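Putative NADH Oxidase (Clostridium acetobutylicum, PDB 3E10) binds flavin mononucleotide and, as a member of the nitroreductase family, probably acts as an FMN-dependent oxidoreductase. Local coordinates at residues L77-K82 with S134-F139. Sequence-based numbering, arbitrary orientation. Where two conformers were deposited one is given.
Sequences LADEEK and SNIKPF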
# COMPACT_ATOMS: atom_id res chain seq x y z
N LEU B 77 4.57 -3.01 -12.66
CA LEU B 77 4.82 -4.38 -13.00
C LEU B 77 5.73 -4.99 -11.95
O LEU B 77 6.47 -4.26 -11.31
CB LEU B 77 5.53 -4.46 -14.36
CG LEU B 77 5.04 -3.60 -15.55
CD1 LEU B 77 6.19 -3.51 -16.60
CD2 LEU B 77 3.92 -4.28 -16.18
N ALA B 78 5.70 -6.32 -11.82
CA ALA B 78 6.62 -7.01 -10.95
C ALA B 78 7.37 -8.07 -11.73
O ALA B 78 6.79 -8.73 -12.58
CB ALA B 78 5.88 -7.68 -9.79
N ASP B 79 8.64 -8.26 -11.42
CA ASP B 79 9.47 -9.25 -12.09
C ASP B 79 9.63 -10.49 -11.21
O ASP B 79 10.15 -10.41 -10.10
CB ASP B 79 10.84 -8.64 -12.34
CG ASP B 79 11.77 -9.55 -13.12
OD1 ASP B 79 11.39 -10.70 -13.43
OD2 ASP B 79 12.90 -9.11 -13.40
N GLU B 80 9.08 -11.61 -11.68
CA GLU B 80 9.21 -12.87 -10.97
C GLU B 80 10.67 -13.16 -10.58
O GLU B 80 10.93 -13.77 -9.53
CB GLU B 80 8.71 -14.02 -11.83
CG GLU B 80 7.22 -14.13 -11.99
CD GLU B 80 6.82 -15.31 -12.93
OE1 GLU B 80 7.63 -15.72 -13.78
OE2 GLU B 80 5.68 -15.77 -12.85
N GLU B 81 11.61 -12.80 -11.45
CA GLU B 81 12.99 -13.12 -11.23
C GLU B 81 13.62 -12.31 -10.10
O GLU B 81 14.72 -12.65 -9.67
CB GLU B 81 13.79 -12.98 -12.53
CG GLU B 81 13.31 -13.97 -13.59
CD GLU B 81 14.05 -13.86 -14.91
OE1 GLU B 81 14.91 -12.96 -15.04
OE2 GLU B 81 13.75 -14.66 -15.83
N LYS B 82 12.92 -11.27 -9.64
CA LYS B 82 13.36 -10.53 -8.47
C LYS B 82 12.71 -11.00 -7.18
O LYS B 82 13.05 -10.52 -6.10
CB LYS B 82 13.08 -9.04 -8.68
CG LYS B 82 13.85 -8.47 -9.84
CD LYS B 82 13.60 -6.99 -9.98
CE LYS B 82 14.55 -6.37 -11.01
NZ LYS B 82 14.14 -6.67 -12.41
N SER B 134 7.25 -13.38 -20.06
CA SER B 134 6.45 -14.17 -19.14
C SER B 134 6.67 -13.78 -17.66
O SER B 134 5.74 -13.78 -16.85
CB SER B 134 6.81 -15.64 -19.33
OG SER B 134 6.28 -16.43 -18.31
N ASN B 135 7.91 -13.42 -17.34
CA ASN B 135 8.27 -13.13 -15.95
C ASN B 135 7.85 -11.74 -15.50
O ASN B 135 7.97 -11.45 -14.31
CB ASN B 135 9.77 -13.32 -15.72
CG ASN B 135 10.64 -12.55 -16.71
OD1 ASN B 135 10.60 -12.82 -17.91
ND2 ASN B 135 11.42 -11.57 -16.21
N ILE B 136 7.40 -10.89 -16.43
CA ILE B 136 7.04 -9.52 -16.07
C ILE B 136 5.53 -9.45 -15.94
O ILE B 136 4.79 -9.60 -16.92
CB ILE B 136 7.58 -8.54 -17.09
CG1 ILE B 136 9.13 -8.65 -17.22
CG2 ILE B 136 7.20 -7.12 -16.72
CD1 ILE B 136 9.93 -8.47 -15.96
N LYS B 137 5.07 -9.30 -14.70
CA LYS B 137 3.67 -9.41 -14.37
C LYS B 137 3.03 -8.06 -14.17
O LYS B 137 3.47 -7.28 -13.31
CB LYS B 137 3.53 -10.17 -13.05
CG LYS B 137 4.18 -11.56 -13.16
CD LYS B 137 3.96 -12.40 -11.90
CE LYS B 137 2.50 -12.81 -11.68
NZ LYS B 137 2.01 -13.81 -12.69
N PRO B 138 1.99 -7.77 -14.97
CA PRO B 138 1.27 -6.52 -14.74
C PRO B 138 0.60 -6.46 -13.38
O PRO B 138 0.03 -7.45 -12.92
CB PRO B 138 0.21 -6.52 -15.83
CG PRO B 138 0.68 -7.49 -16.86
CD PRO B 138 1.48 -8.49 -16.15
N PHE B 139 0.69 -5.31 -12.73
CA PHE B 139 0.06 -5.09 -11.44
C PHE B 139 -1.12 -4.11 -11.50
O PHE B 139 -2.25 -4.45 -11.15
CB PHE B 139 1.07 -4.65 -10.37
CG PHE B 139 0.41 -4.39 -9.04
CD1 PHE B 139 -0.08 -5.44 -8.29
CD2 PHE B 139 0.18 -3.10 -8.59
CE1 PHE B 139 -0.71 -5.21 -7.08
CE2 PHE B 139 -0.48 -2.87 -7.37
CZ PHE B 139 -0.91 -3.91 -6.63
O HOH W 1 3.79 -14.67 -14.93
O HOH W 2 3.74 -15.80 -11.28
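Ala-78 and Lys-137 pair at the centre of an antiparallel strand contact, where the end of strand 72-79 meets the start of strand 136-145, the two inner strands of the four-stranded sheet. Ala-78 N reaches Lys-137 O, and Lys-137 N returns to Ala-78 O, each at 2.8 Å. Glu-80 N, bonded to Asn-135 O, extends the pairing past the strand end. There Asp-79 has CG anti to the backbone N (chi1 -176°), and its OD1 accepts two bonds: Asn-135 ND2 donates from one face of the carboxylate at 2.9 Å, Glu-81 N from the opposite face, closing an Asx turn. OD2 uses its anti lone pair to hold Lys-82 NZ, which also pairs with Glu-44. The short carboxylate of buried Asp-79 suits a strand end where backbone, amide and ammonium donors converge. Branched Ile-136 fills the same face, CD1 lying 3.6 Å from Asp-79 CG and CG2 against Leu-77 CD1, beside Tyr-168 of the second subunit. On the opposite face of the sheet, small Ala-78 and Lys-137 pack on Trp-89 of helix 89-106. Lys-137 NZ and Glu-80 OE2 are 4.2 Å apart, too far for a salt bridge, and two waters bridge them. Phe-139, on strand 136-145, has its side chain about 6 Å from the bound FMN. This is an antiparallel strand pair of the nitroreductase sheet, ended by an Asx turn.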